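Local coordinates for protein N-formylglutamate amidohydrolase (Ralstonia eutropha, PDB 2Q7S) that probably acts as a zinc-dependent hydrolase of the N-formylglutamate amidohydrolase family, with a bound zinc ion at its metal site, at residues L195-G200 with G206-V211; A60-V65 with I249-P254. All coordinates share one frame; numbering follows the deposited sequence.

Contact 1: residues L195-G200 with G206-V211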
# COMPACT_ATOMS: atom_id res chain seq x y z
N LEU A 195 -9.77 7.08 1.08
CA LEU A 195 -8.63 7.80 1.68
C LEU A 195 -8.64 7.53 3.19
O LEU A 195 -9.57 7.87 3.86
CB LEU A 195 -8.79 9.30 1.43
CG LEU A 195 -8.92 9.71 -0.02
CD1 LEU A 195 -9.12 11.25 -0.15
CD2 LEU A 195 -7.73 9.22 -0.84
N GLY A 196 -7.60 6.86 3.68
CA GLY A 196 -7.47 6.55 5.10
C GLY A 196 -6.40 7.41 5.74
O GLY A 196 -5.25 7.42 5.30
N ASP A 197 -6.79 8.12 6.80
CA ASP A 197 -5.88 8.94 7.57
C ASP A 197 -6.21 8.80 9.07
O ASP A 197 -5.99 9.73 9.86
CB ASP A 197 -5.97 10.37 7.05
CG ASP A 197 -7.39 11.03 7.28
OD1 ASP A 197 -8.32 10.40 7.87
OD2 ASP A 197 -7.56 12.22 6.94
N ARG A 198 -6.73 7.62 9.45
CA ARG A 198 -7.03 7.25 10.85
C ARG A 198 -7.93 8.32 11.44
O ARG A 198 -7.57 8.98 12.39
CB ARG A 198 -5.74 7.06 11.69
CG ARG A 198 -4.72 6.14 11.02
CD ARG A 198 -5.01 4.69 11.23
NE ARG A 198 -4.75 4.37 12.61
CZ ARG A 198 -4.40 3.18 13.08
NH1 ARG A 198 -4.27 2.11 12.30
NH2 ARG A 198 -4.18 3.07 14.38
N ASP A 199 -9.09 8.49 10.79
CA ASP A 199 -10.10 9.52 11.09
C ASP A 199 -9.57 10.93 11.27
O ASP A 199 -9.91 11.62 12.23
CB ASP A 199 -10.92 9.10 12.30
CG ASP A 199 -11.64 7.78 12.09
OD1 ASP A 199 -12.28 7.60 11.02
OD2 ASP A 199 -11.59 6.93 13.03
N GLY A 200 -8.75 11.37 10.32
CA GLY A 200 -8.30 12.73 10.29
C GLY A 200 -7.11 13.07 11.15
O GLY A 200 -6.95 14.24 11.50
N GLY A 206 -5.46 19.84 4.58
CA GLY A 206 -5.47 20.50 3.27
C GLY A 206 -5.14 19.52 2.14
O GLY A 206 -5.69 19.63 1.05
N LEU A 207 -4.27 18.56 2.40
CA LEU A 207 -3.92 17.58 1.37
C LEU A 207 -5.02 16.57 1.11
O LEU A 207 -5.27 16.21 -0.04
CB LEU A 207 -2.61 16.87 1.65
CG LEU A 207 -2.18 15.83 0.58
CD1 LEU A 207 -2.03 16.46 -0.81
CD2 LEU A 207 -0.91 15.13 0.97
N VAL A 208 -5.67 16.10 2.18
CA VAL A 208 -6.82 15.19 2.03
C VAL A 208 -7.95 15.95 1.25
O VAL A 208 -8.61 15.36 0.39
CB VAL A 208 -7.32 14.64 3.40
CG1 VAL A 208 -8.24 13.45 3.21
CG2 VAL A 208 -6.14 14.25 4.29
N ASP A 209 -8.14 17.24 1.55
CA ASP A 209 -9.17 18.05 0.89
C ASP A 209 -8.83 18.17 -0.59
O ASP A 209 -9.70 18.02 -1.44
CB ASP A 209 -9.21 19.49 1.46
CG ASP A 209 -9.90 19.60 2.84
OD1 ASP A 209 -10.48 18.62 3.36
OD2 ASP A 209 -9.85 20.71 3.40
N LEU A 210 -7.55 18.46 -0.88
CA LEU A 210 -7.03 18.55 -2.26
C LEU A 210 -7.31 17.27 -3.03
O LEU A 210 -7.94 17.31 -4.07
CB LEU A 210 -5.52 18.86 -2.27
CG LEU A 210 -4.80 19.17 -3.60
CD1 LEU A 210 -5.65 20.01 -4.58
CD2 LEU A 210 -3.53 19.92 -3.30
N VAL A 211 -6.88 16.13 -2.50
CA VAL A 211 -7.01 14.87 -3.24
C VAL A 211 -8.49 14.53 -3.48
O VAL A 211 -8.89 14.19 -4.60
CB VAL A 211 -6.28 13.69 -2.50
CG1 VAL A 211 -6.64 12.36 -3.15
CG2 VAL A 211 -4.74 13.93 -2.47
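Asp197 OD1 is gripped by two donors, the backbone N of Gly200 and the side-chain ND2 of Asn225, while the other carboxylate oxygen of the same residue is turned to Val208. The Gly200 N to Asp197 OD1 bond is 2.7 Å long and closes an Asx motif over the turn that follows the strand. It is somewhat bent, with 146° at the hydrogen, and the N-H arrives from above the carboxylate plane, about 60° out of it. Asp197 reaches this position with CG between its backbone N and carbonyl carbon (chi1 65°), and the two donors probably restrict rotation of the carboxylate. Asp197 OD2 then lies 3.6 Å from Val208 CG2, an oxygen against a methyl with no hydrogen bond between them.

The segments belong to a beta-alpha-beta crossover in which strand 193-196 leads through this turn into helix 205-217 and on to the parallel strand 222-224. The apolar part of the contact is carried by Leu195, whose branched end points from the strand to the helix. Leu195 CD1 touches Val208 and Val211, at 4.1 Å from Val208 CG1 and 4.0 Å from Val211 CG1; the two valines stand three residues apart on the same side of the helix. The Leu195 and Val208 side chains run past each other in opposite senses. Against Val211, Leu195 uses both its methyls, CD2 also lying 4.0 Å from Val211 CG1, so that this valine methyl meets the fork of the leucine. Helix 267-289 flanks the crossover helix, its Ile282 touching Val211.

Contact 2: residues A60-V65 with I249-P254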
# COMPACT_ATOMS: atom_id res chain seq x y z
N ALA A 60 2.40 1.09 -11.45
CA ALA A 60 2.38 1.68 -12.82
C ALA A 60 1.31 2.78 -12.92
O ALA A 60 1.50 3.75 -13.65
CB ALA A 60 2.13 0.59 -13.90
N LEU A 61 0.22 2.64 -12.15
CA LEU A 61 -0.85 3.67 -12.10
C LEU A 61 -0.28 4.98 -11.60
O LEU A 61 -0.61 6.04 -12.12
CB LEU A 61 -2.02 3.29 -11.21
CG LEU A 61 -3.07 2.27 -11.72
CD1 LEU A 61 -4.03 1.98 -10.57
CD2 LEU A 61 -3.79 2.81 -12.96
N TRP A 62 0.62 4.89 -10.63
CA TRP A 62 1.25 6.08 -10.08
C TRP A 62 2.64 6.38 -10.61
O TRP A 62 3.44 7.04 -9.92
CB TRP A 62 1.27 5.98 -8.57
CG TRP A 62 -0.09 5.95 -7.89
CD1 TRP A 62 -0.84 4.83 -7.62
CD2 TRP A 62 -0.82 7.06 -7.32
NE1 TRP A 62 -1.99 5.18 -6.93
CE2 TRP A 62 -1.98 6.53 -6.72
CE3 TRP A 62 -0.59 8.44 -7.26
CZ2 TRP A 62 -2.93 7.35 -6.08
CZ3 TRP A 62 -1.56 9.26 -6.62
CH2 TRP A 62 -2.69 8.70 -6.04
N GLU A 63 2.94 5.94 -11.83
CA GLU A 63 4.26 6.23 -12.45
C GLU A 63 4.73 7.70 -12.43
O GLU A 63 5.89 7.92 -12.34
CB GLU A 63 4.31 5.73 -13.90
CG GLU A 63 3.31 6.39 -14.79
CD GLU A 63 3.72 6.43 -16.23
OE1 GLU A 63 4.50 5.54 -16.67
OE2 GLU A 63 3.23 7.34 -16.94
N ALA A 64 3.81 8.67 -12.47
CA ALA A 64 4.09 10.14 -12.45
C ALA A 64 4.85 10.66 -11.25
O ALA A 64 5.43 11.73 -11.31
CB ALA A 64 2.81 10.91 -12.50
N VAL A 65 4.78 9.95 -10.14
CA VAL A 65 5.36 10.39 -8.90
C VAL A 65 6.83 10.91 -9.00
O VAL A 65 7.07 12.02 -8.53
CB VAL A 65 5.18 9.28 -7.80
CG1 VAL A 65 6.07 9.56 -6.56
CG2 VAL A 65 3.75 9.22 -7.37
N ILE A 249 -4.19 5.57 0.25
CA ILE A 249 -5.14 5.74 -0.88
C ILE A 249 -5.47 4.42 -1.55
O ILE A 249 -4.54 3.71 -2.08
CB ILE A 249 -4.58 6.70 -1.99
CG1 ILE A 249 -4.16 8.05 -1.38
CG2 ILE A 249 -5.62 6.86 -3.11
CD1 ILE A 249 -3.72 9.13 -2.41
N GLU A 250 -6.77 4.11 -1.61
CA GLU A 250 -7.25 2.83 -2.17
C GLU A 250 -8.10 3.05 -3.42
O GLU A 250 -9.01 3.81 -3.38
CB GLU A 250 -8.09 2.10 -1.12
CG GLU A 250 -7.38 1.78 0.17
CD GLU A 250 -6.96 0.36 0.29
OE1 GLU A 250 -7.23 -0.44 -0.63
OE2 GLU A 250 -6.31 0.04 1.31
N ILE A 251 -7.78 2.35 -4.51
CA ILE A 251 -8.48 2.45 -5.76
C ILE A 251 -9.32 1.18 -6.03
O ILE A 251 -8.79 0.05 -6.08
CB ILE A 251 -7.44 2.64 -6.92
CG1 ILE A 251 -6.60 3.89 -6.70
CG2 ILE A 251 -8.07 2.69 -8.28
CD1 ILE A 251 -5.59 4.11 -7.77
N ARG A 252 -10.61 1.36 -6.29
CA ARG A 252 -11.49 0.26 -6.70
C ARG A 252 -10.94 -0.36 -8.02
O ARG A 252 -10.90 0.25 -9.08
CB ARG A 252 -12.92 0.78 -6.88
CG ARG A 252 -14.04 -0.25 -6.86
CD ARG A 252 -15.40 0.45 -6.73
NE ARG A 252 -15.74 1.33 -7.85
CZ ARG A 252 -16.42 0.92 -8.93
NH1 ARG A 252 -16.78 -0.34 -9.06
NH2 ARG A 252 -16.72 1.78 -9.88
N ARG A 253 -10.56 -1.61 -7.94
CA ARG A 253 -9.88 -2.35 -9.00
C ARG A 253 -10.52 -2.37 -10.37
O ARG A 253 -9.78 -2.27 -11.36
CB ARG A 253 -9.59 -3.79 -8.52
CG ARG A 253 -8.37 -3.87 -7.64
CD ARG A 253 -8.28 -5.23 -6.93
NE ARG A 253 -7.27 -5.26 -5.88
CZ ARG A 253 -7.18 -6.27 -5.01
NH1 ARG A 253 -7.99 -7.30 -5.14
NH2 ARG A 253 -6.27 -6.26 -4.09
N PRO A 254 -11.88 -2.50 -10.45
CA PRO A 254 -12.57 -2.50 -11.75
C PRO A 254 -12.27 -1.29 -12.59
O PRO A 254 -12.31 -1.37 -13.82
CB PRO A 254 -14.06 -2.57 -11.39
CG PRO A 254 -14.12 -3.18 -10.14
CD PRO A 254 -12.85 -2.70 -9.38
O HOH W 1 -3.64 3.85 -4.84
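Ile249 and Ile251 share one side-chain shape, CG1 anti to the carbonyl carbon (chi1 -54° and -59°) and the chain extended beyond it, which carries both CD1 methyls from strand 244-252 to Trp62. With chi2 at 89°, the Trp62 ring is turned roughly perpendicular to the plane through its CA, CB and CG, and it offers the two isoleucines different parts of the ring system. Ile249 CD1 meets the benzo end, 3.8 Å from Trp62 CH2, and Ile249 CG2 adds a contact of 4.0 Å with Trp62 CZ2. Ile251 CD1 lies by the pyrrole end, 3.8 Å from Trp62 NE1, and also meets Leu61 CD1 tip to tip at 3.8 Å.

One water bridges the two segments: it accepts from Trp62 NE1 at 3.0 Å and donates to Ile249 O at 2.9 Å, linking the indole to the strand backbone. Leu275 and Thr279 of helix 267-289 also touch Trp62. Arg253, just past the strand, forms a salt bridge with the zinc ligand Asp55. Together these contacts join the end of helix 58-61 and the turn after it to an inner strand of the mixed beta sheet of this alpha/beta fold, close to the zinc site.

The centres of the two contacts lie about 16 Å apart, yet they meet directly, with Leu195 CD2 3.8 Å from Ile249 CG1. This junction spans neighbouring antiparallel strands, 193-196 and 244-252, of the seven-stranded mixed sheet. Along the chain the order is 60-65, 195-200, 206-211 and 249-254, so contact 1, local to the beta-alpha-beta unit, is nested within the long loop closed by contact 2. Helix 267-289 touches both 206-211 and 60-65, and so joins the two contacts from the helical side. One continuous apolar core thus runs from the crossover helix 205-217 to the turn after helix 58-61, with contact 2 nearer the zinc ion than contact 1.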